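Local coordinates for protein monoglyceride lipase (Saccharomyces cerevisiae, PDB 4ZWN) that hydrolyses monoacylglycerols to glycerol and free fatty acids, preferring monounsaturated substrates, and also takes part in the breakdown of fatty acid ethyl esters, at residues P298-R301 against H302-S306; D310-F313 against N314-N318; F78-M81 against D82-L86; T185-I188 against A189-A193. The protein carries 2 engineered substitutions. One frame throughout, in Å; residues are numbered along the deposited sequence.

Interaction 1 of 4, residues P298-R301 against H302-S306; sequences PGAR and HSIFS
Between Ala300 and Ile304 the chain bends back on itself through an inverse gamma turn centred on Ser303, in which Ile304 N gives a weak hydrogen bond to His302 O. The turn folds Ile304 CG2 back against Ala300 CB and Arg301 O: CG2 lies 3.9 Å from Ala300 CB and approaches the carbonyl oxygen of Arg301 to 3.1 Å between CG2 and O, a close carbon-to-oxygen contact. With chi1 at 57°, CG1 of Ile304 is wedged between the backbone N and the carbonyl carbon, which puts CG2 beside N and on the side of Ala300. The two apolar side chains are also pressed on helix 310-326, Ala300 against Val312 and Ile304 against Val316. Arg301 sends an extended chain the other way, and its NH1 makes weak hydrogen bonds to the carbonyls of Lys208 and Thr211. The imidazole of His302 points away from 298-301, with ND1 hydrogen-bonded to Asp272 and the ring against Ser144, the inferred acid and nucleophile of the charge relay. No hydrogen bond joins 298-301 to 302-306, so the link is van der Waals contact; apolar packing against helix 310-326 and the imidazole of the inferred charge-relay histidine, set at Asp272 and Ser144, are divided among nearby residues of a largely buried loop.

Interaction 2 of 4, residues D310-F313 against N314-N318; sequences DKVF and NTVFN
Over one face of the Phe313 ring sits the beta-carbon of Phe317, with CB 4.2 Å from the ring centroid and only 18° off the normal, a CH-pi contact displaced toward the rim nearest CE2 and CZ. The Phe317 ring runs alongside with its plane just 5° away, yet the centroids are 5.8 Å apart and the rings barely overlap. Both phenylalanines have CG anti to the backbone N, which sends them off the helix in the same direction; each meets His83 of helix 78-86 edge-to-face. The Asn314 side chain crosses that of Phe313 at about a right angle, its OD1 4.0 Å from CD2 of the ring. Were Phe313 cut back to an alanine, a gap would probably open beside His83 and the beta-carbon of Phe317 would be left without an aromatic face to rest on. On another side of the helix Val312 CG1 and Val316 CG2 lie side by side at 4.0 Å, against Ala300 and Ile304 respectively. At Lys311 O two donors of Thr315 converge from opposite faces of the carbonyl plane, N and, at 3.0 Å, OG1, so the threonine hydroxyl spends its proton on the helix itself. Asp310, on the first turn, forms a salt bridge with Arg79. Such i to i+4 pairing of apolar residues on the inner sides, with Lys311, Asn314 and Thr315 exposed, is that of an amphipathic helix, here the C-terminal helix that follows the histidine loop in the alpha/beta-hydrolase fold.

Interaction 3 of 4, residues F78-M81 against D82-L86; sequences FRLM and DHLSL
Met81, Asp82 and Leu80 are the residues most enclosed by this piece of helix. Met81 O accepts from Ser85 N at 2.9 Å, while its side chain bends at chi3 and brings CE in plane to the edge of the Phe78 ring, 3.7 Å from Phe78 CD1. Asp82 rests CB on Phe78 O at 3.2 Å, and its N donates to the same oxygen; its buried carboxylate is satisfied from the N-terminal region, by Tyr27 and Gln30 N at OD2 and by Thr31 at OD1. Leu80 packs on the next turn, its CG 4.0 Å from Leu84 CD1. One turn along the helix from Arg79, His83 ND1 donates to Arg79 O at 2.9 Å, a bond bent to 144° with the oxygen 23° out of the imidazole plane, whereas His83 N reaches the same oxygen only weakly. His83 has CG beside its own backbone N (chi1 -78°), from where ND1 can fold back to that carbonyl. A leucine here would probably leave Arg79 O with little more than the weak backbone bond and spoil the aromatic packing against Phe313 and Phe317. The helix belongs to the beta-alpha-beta unit of strands 62-67 and 89-94: Met81 and Leu84 pack against strand 89-94, Phe78 and Ser85 touch strand 44-51, and Leu80 and Leu84 meet helix 310-326.

Interaction 4 of 4, residues T185-I188 against A189-A193; sequences TQII and APLLA
Thr185 starts the contact by accepting Ala189 N through its carbonyl O at 2.9 Å, a regular helical bond, and Ala189 CB settles on the same oxygen. One residue on, Gln186 O faces Pro190, which has no N-H to offer; the ring carbon CD stands there instead, 3.1 Å from Gln186 O, and the helix is kinked at this place. Ile187 O lies 3.3 Å from Pro190 CD, with Leu191 CD1 close by, while Ile187 CG2 and Leu191 CD2 lie alongside each other at 4.1 Å. Ile188 pairs likewise with Leu192: CG2 is anti to the backbone N and rests 3.7 Å from Leu192 CD1. Its carbonyl accepts Leu192 N, with an N-H...O angle of 132° as the chain leaves helical geometry. Ala189 and Pro190 are turned to helix 233-248, touching Phe233, His237 and Met240, whereas Ile188, Leu191 and Leu192 are exposed. A short, proline-kinked helix with leucine and isoleucine on its outer side, lying, in sequence, between strands 165-169 and 264-269, is consistent with the cap over the active site in monoglyceride lipases, a region thought to meet membrane or lipid.

How the interactions relate
Interactions 1, 2 and 3 form one connected region, whereas interaction 4 stands apart, its nearest atoms about 11 Å from interaction 1 and over 20 Å from the others. Interactions 1 and 3 are buried and interaction 2 partly so, because helix 310-326 is wedged between the histidine loop and helix 78-86 and keeps an outer side in solvent. Phe305 of the loop packs on Phe313, Val316 and Leu80, so both helices pack against the loop of the inferred charge-relay histidine. Loop 298-306 makes van der Waals contact across its segments while its stronger polar bonds reach outward, helices 78-86 and 310-326 combine backbone bonds with aromatic and charged links, and surface helix 185-191 turns leucine and isoleucine outward.

Interaction 1 of 4, residues P298-R301 against H302-S306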
# COMPACT_ATOMS: atom_id res chain seq x y z
N PRO A 298 -13.67 9.77 10.11
CA PRO A 298 -13.79 9.94 11.55
C PRO A 298 -13.90 8.63 12.27
O PRO A 298 -14.61 7.77 11.86
CB PRO A 298 -15.08 10.71 11.69
CG PRO A 298 -15.20 11.43 10.42
CD PRO A 298 -14.72 10.48 9.40
N GLY A 299 -13.16 8.50 13.36
CA GLY A 299 -13.14 7.29 14.13
C GLY A 299 -12.24 6.23 13.58
O GLY A 299 -12.10 5.18 14.13
N ALA A 300 -11.62 6.50 12.46
CA ALA A 300 -10.77 5.50 11.87
C ALA A 300 -9.32 5.77 12.16
O ALA A 300 -8.96 6.82 12.53
CB ALA A 300 -11.03 5.37 10.40
N ARG A 301 -8.52 4.75 12.04
CA ARG A 301 -7.15 4.79 12.44
C ARG A 301 -6.31 4.43 11.25
O ARG A 301 -6.69 4.67 10.15
CB ARG A 301 -6.93 3.84 13.59
CG ARG A 301 -7.50 4.35 14.87
CD ARG A 301 -7.09 3.59 16.09
NE ARG A 301 -7.78 4.09 17.26
CZ ARG A 301 -7.79 3.53 18.46
NH1 ARG A 301 -7.16 2.41 18.71
NH2 ARG A 301 -8.46 4.08 19.42
N HIS A 302 -5.15 3.86 11.48
CA HIS A 302 -4.26 3.53 10.37
C HIS A 302 -4.60 2.55 9.25
O HIS A 302 -4.63 2.93 8.08
CB HIS A 302 -2.94 3.06 10.98
CG HIS A 302 -1.80 3.03 10.01
ND1 HIS A 302 -1.49 4.11 9.21
CD2 HIS A 302 -0.90 2.07 9.72
CE1 HIS A 302 -0.44 3.80 8.46
NE2 HIS A 302 -0.07 2.57 8.75
N SER A 303 -4.84 1.29 9.60
CA SER A 303 -5.08 0.24 8.59
C SER A 303 -6.57 0.16 8.27
O SER A 303 -7.25 -0.78 8.67
CB SER A 303 -4.58 -1.12 9.06
OG SER A 303 -3.18 -1.12 9.25
N ILE A 304 -7.07 1.14 7.53
CA ILE A 304 -8.50 1.26 7.27
C ILE A 304 -9.02 0.26 6.24
O ILE A 304 -10.21 -0.05 6.21
CB ILE A 304 -8.86 2.69 6.80
CG1 ILE A 304 -8.06 3.06 5.55
CG2 ILE A 304 -8.61 3.69 7.91
CD1 ILE A 304 -8.37 4.43 4.99
N PHE A 305 -8.13 -0.24 5.39
CA PHE A 305 -8.52 -1.15 4.32
C PHE A 305 -8.32 -2.61 4.66
O PHE A 305 -8.62 -3.49 3.85
CB PHE A 305 -7.73 -0.84 3.04
CG PHE A 305 -8.35 0.21 2.17
CD1 PHE A 305 -9.43 -0.10 1.37
CD2 PHE A 305 -7.84 1.50 2.14
CE1 PHE A 305 -10.01 0.87 0.56
CE2 PHE A 305 -8.40 2.46 1.33
CZ PHE A 305 -9.49 2.14 0.53
N SER A 306 -7.81 -2.89 5.86
CA SER A 306 -7.42 -4.26 6.17
C SER A 306 -7.77 -4.71 7.58
O SER A 306 -8.32 -5.80 7.77
CB SER A 306 -5.91 -4.43 5.94
OG SER A 306 -5.17 -3.56 6.78

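Interaction 2 of 4, residues D310-F313 against N314-N318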
# COMPACT_ATOMS: atom_id res chain seq x y z
N ASP A 310 -15.63 -3.41 10.89
CA ASP A 310 -16.52 -3.60 9.75
C ASP A 310 -17.16 -2.29 9.34
O ASP A 310 -17.34 -2.03 8.15
CB ASP A 310 -17.60 -4.64 10.08
CG ASP A 310 -17.07 -6.05 10.07
OD1 ASP A 310 -15.84 -6.23 9.96
OD2 ASP A 310 -17.89 -6.99 10.16
N LYS A 311 -17.51 -1.47 10.32
CA LYS A 311 -18.12 -0.18 10.05
C LYS A 311 -17.18 0.70 9.25
O LYS A 311 -17.57 1.28 8.23
CB LYS A 311 -18.52 0.51 11.35
CG LYS A 311 -19.18 1.86 11.16
CD LYS A 311 -19.36 2.58 12.48
CE LYS A 311 -20.00 3.95 12.29
NZ LYS A 311 -20.18 4.66 13.58
N VAL A 312 -15.94 0.80 9.71
CA VAL A 312 -14.93 1.60 9.03
C VAL A 312 -14.61 1.06 7.64
O VAL A 312 -14.60 1.81 6.67
CB VAL A 312 -13.63 1.67 9.85
CG1 VAL A 312 -12.51 2.28 9.02
CG2 VAL A 312 -13.84 2.47 11.12
N PHE A 313 -14.37 -0.25 7.55
CA PHE A 313 -13.99 -0.86 6.28
C PHE A 313 -15.06 -0.69 5.21
O PHE A 313 -14.75 -0.37 4.06
CB PHE A 313 -13.69 -2.35 6.46
CG PHE A 313 -13.35 -3.05 5.17
CD1 PHE A 313 -12.07 -2.99 4.65
CD2 PHE A 313 -14.32 -3.75 4.47
CE1 PHE A 313 -11.76 -3.63 3.47
CE2 PHE A 313 -14.01 -4.38 3.28
CZ PHE A 313 -12.73 -4.32 2.78
N ASN A 314 -16.32 -0.90 5.59
CA ASN A 314 -17.43 -0.76 4.66
C ASN A 314 -17.51 0.64 4.08
O ASN A 314 -17.65 0.81 2.87
CB ASN A 314 -18.75 -1.14 5.33
CG ASN A 314 -18.84 -2.62 5.63
OD1 ASN A 314 -18.23 -3.45 4.95
ND2 ASN A 314 -19.61 -2.97 6.65
N THR A 315 -17.42 1.64 4.95
CA THR A 315 -17.45 3.04 4.54
C THR A 315 -16.27 3.36 3.62
O THR A 315 -16.42 4.02 2.59
CB THR A 315 -17.41 3.99 5.75
OG1 THR A 315 -18.48 3.67 6.65
CG2 THR A 315 -17.55 5.44 5.30
N VAL A 316 -15.10 2.88 4.01
CA VAL A 316 -13.87 3.14 3.27
C VAL A 316 -13.86 2.42 1.92
O VAL A 316 -13.54 3.03 0.90
CB VAL A 316 -12.64 2.73 4.10
CG1 VAL A 316 -11.40 2.70 3.24
CG2 VAL A 316 -12.44 3.70 5.27
N PHE A 317 -14.23 1.14 1.91
CA PHE A 317 -14.22 0.37 0.68
C PHE A 317 -15.29 0.83 -0.31
O PHE A 317 -15.05 0.83 -1.52
CB PHE A 317 -14.42 -1.12 0.96
CG PHE A 317 -14.65 -1.94 -0.28
CD1 PHE A 317 -13.59 -2.25 -1.12
CD2 PHE A 317 -15.92 -2.37 -0.63
CE1 PHE A 317 -13.79 -2.99 -2.27
CE2 PHE A 317 -16.12 -3.11 -1.78
CZ PHE A 317 -15.05 -3.42 -2.60
N ASN A 318 -16.46 1.21 0.19
CA ASN A 318 -17.53 1.68 -0.68
C ASN A 318 -17.13 2.94 -1.43
O ASN A 318 -17.50 3.11 -2.59
CB ASN A 318 -18.81 1.93 0.12
CG ASN A 318 -19.51 0.65 0.50
OD1 ASN A 318 -19.24 -0.41 -0.06
ND2 ASN A 318 -20.42 0.74 1.47

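Interaction 3 of 4, residues F78-M81 against D82-L86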
# COMPACT_ATOMS: atom_id res chain seq x y z
N PHE A 78 -6.26 -9.63 2.03
CA PHE A 78 -7.34 -10.56 1.71
C PHE A 78 -8.70 -9.89 1.76
O PHE A 78 -9.51 -10.05 0.85
CB PHE A 78 -7.33 -11.76 2.67
CG PHE A 78 -6.35 -12.83 2.31
CD1 PHE A 78 -5.46 -12.66 1.26
CD2 PHE A 78 -6.32 -14.02 3.02
CE1 PHE A 78 -4.56 -13.66 0.93
CE2 PHE A 78 -5.42 -15.02 2.69
CZ PHE A 78 -4.54 -14.84 1.64
N ARG A 79 -8.94 -9.14 2.83
CA ARG A 79 -10.21 -8.46 3.05
C ARG A 79 -10.55 -7.54 1.88
O ARG A 79 -11.69 -7.50 1.42
CB ARG A 79 -10.16 -7.68 4.36
CG ARG A 79 -11.49 -7.27 4.96
CD ARG A 79 -11.26 -6.51 6.26
NE ARG A 79 -12.49 -6.13 6.95
CZ ARG A 79 -12.52 -5.44 8.09
NH1 ARG A 79 -11.39 -5.05 8.66
NH2 ARG A 79 -13.68 -5.14 8.65
N LEU A 80 -9.54 -6.83 1.39
CA LEU A 80 -9.74 -5.89 0.28
C LEU A 80 -9.98 -6.62 -1.04
O LEU A 80 -10.91 -6.30 -1.78
CB LEU A 80 -8.54 -4.96 0.16
CG LEU A 80 -8.58 -3.98 -1.01
CD1 LEU A 80 -9.82 -3.08 -0.92
CD2 LEU A 80 -7.31 -3.15 -1.04
N MET A 81 -9.12 -7.59 -1.33
CA MET A 81 -9.21 -8.35 -2.57
C MET A 81 -10.51 -9.15 -2.67
O MET A 81 -11.07 -9.32 -3.75
CB MET A 81 -8.01 -9.29 -2.71
CG MET A 81 -6.69 -8.55 -2.85
SD MET A 81 -5.26 -9.60 -3.19
CE MET A 81 -5.05 -10.42 -1.61
N ASP A 82 -10.98 -9.64 -1.53
CA ASP A 82 -12.23 -10.39 -1.48
C ASP A 82 -13.41 -9.51 -1.88
O ASP A 82 -14.24 -9.91 -2.71
CB ASP A 82 -12.46 -10.98 -0.08
CG ASP A 82 -13.55 -12.04 -0.06
OD1 ASP A 82 -13.64 -12.82 -1.03
OD2 ASP A 82 -14.31 -12.10 0.93
N HIS A 83 -13.49 -8.32 -1.31
CA HIS A 83 -14.57 -7.38 -1.62
C HIS A 83 -14.47 -6.87 -3.06
O HIS A 83 -15.49 -6.68 -3.72
CB HIS A 83 -14.58 -6.20 -0.65
CG HIS A 83 -15.17 -6.53 0.69
ND1 HIS A 83 -14.54 -7.35 1.60
CD2 HIS A 83 -16.33 -6.14 1.27
CE1 HIS A 83 -15.29 -7.45 2.69
NE2 HIS A 83 -16.38 -6.72 2.51
N LEU A 84 -13.25 -6.64 -3.53
CA LEU A 84 -13.05 -6.21 -4.91
C LEU A 84 -13.50 -7.29 -5.89
O LEU A 84 -14.10 -7.00 -6.92
CB LEU A 84 -11.59 -5.85 -5.17
CG LEU A 84 -11.09 -4.52 -4.61
CD1 LEU A 84 -9.59 -4.38 -4.81
CD2 LEU A 84 -11.83 -3.35 -5.25
N SER A 85 -13.22 -8.55 -5.54
CA SER A 85 -13.60 -9.68 -6.37
C SER A 85 -15.11 -9.78 -6.51
O SER A 85 -15.63 -10.09 -7.58
CB SER A 85 -13.03 -10.98 -5.79
OG SER A 85 -13.38 -12.10 -6.60
N LEU A 86 -15.82 -9.50 -5.41
CA LEU A 86 -17.27 -9.54 -5.40
C LEU A 86 -17.90 -8.41 -6.21
O LEU A 86 -19.05 -8.51 -6.64
CB LEU A 86 -17.79 -9.47 -3.96
CG LEU A 86 -17.56 -10.71 -3.09
CD1 LEU A 86 -17.93 -10.42 -1.65
CD2 LEU A 86 -18.37 -11.88 -3.62

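Interaction 4 of 4, residues T185-I188 against A189-A193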
# COMPACT_ATOMS: atom_id res chain seq x y z
N THR A 185 13.48 5.73 17.59
CA THR A 185 14.37 4.90 16.79
C THR A 185 14.02 5.02 15.31
O THR A 185 14.88 4.86 14.45
CB THR A 185 14.30 3.43 17.23
OG1 THR A 185 14.43 3.33 18.65
CG2 THR A 185 15.41 2.65 16.59
N GLN A 186 12.76 5.33 15.01
CA GLN A 186 12.35 5.54 13.62
C GLN A 186 12.94 6.82 13.04
O GLN A 186 12.91 7.02 11.83
CB GLN A 186 10.82 5.58 13.51
CG GLN A 186 10.18 4.21 13.62
CD GLN A 186 10.73 3.24 12.58
OE1 GLN A 186 10.29 3.23 11.43
NE2 GLN A 186 11.70 2.43 12.98
N ILE A 187 13.48 7.67 13.91
CA ILE A 187 14.15 8.89 13.47
C ILE A 187 15.66 8.65 13.40
O ILE A 187 16.34 9.13 12.49
CB ILE A 187 13.84 10.09 14.40
CG1 ILE A 187 12.46 10.69 14.07
CG2 ILE A 187 14.90 11.17 14.28
CD1 ILE A 187 11.28 9.85 14.51
N ILE A 188 16.17 7.87 14.35
CA ILE A 188 17.59 7.58 14.42
C ILE A 188 18.06 6.69 13.26
O ILE A 188 19.13 6.91 12.69
CB ILE A 188 17.96 6.89 15.75
CG1 ILE A 188 17.44 7.72 16.93
CG2 ILE A 188 19.46 6.70 15.88
CD1 ILE A 188 18.02 9.11 16.98
N ALA A 189 17.25 5.69 12.91
CA ALA A 189 17.63 4.73 11.87
C ALA A 189 17.92 5.37 10.51
O ALA A 189 18.93 5.04 9.89
CB ALA A 189 16.56 3.64 11.74
N PRO A 190 17.04 6.28 10.02
CA PRO A 190 17.41 6.93 8.76
C PRO A 190 18.64 7.81 8.91
O PRO A 190 19.42 7.94 7.97
CB PRO A 190 16.17 7.78 8.42
CG PRO A 190 15.06 7.13 9.17
CD PRO A 190 15.68 6.65 10.44
N LEU A 191 18.81 8.40 10.08
CA LEU A 191 19.95 9.27 10.36
C LEU A 191 21.27 8.50 10.31
O LEU A 191 22.31 9.07 9.95
CB LEU A 191 19.79 9.93 11.73
CG LEU A 191 19.26 11.37 11.78
CD1 LEU A 191 18.10 11.58 10.83
CD2 LEU A 191 18.85 11.70 13.21
N LEU A 192 21.23 7.22 10.67
CA LEU A 192 22.43 6.39 10.73
C LEU A 192 22.54 5.42 9.55
O LEU A 192 23.44 4.59 9.52
CB LEU A 192 22.47 5.59 12.04
CG LEU A 192 22.62 6.38 13.34
CD1 LEU A 192 22.68 5.45 14.54
CD2 LEU A 192 23.84 7.26 13.29
N ALA A 193 21.63 5.55 8.59
CA ALA A 193 21.55 4.61 7.47
C ALA A 193 22.82 4.57 6.63
O ALA A 193 23.40 3.51 6.46
CB ALA A 193 20.37 4.96 6.59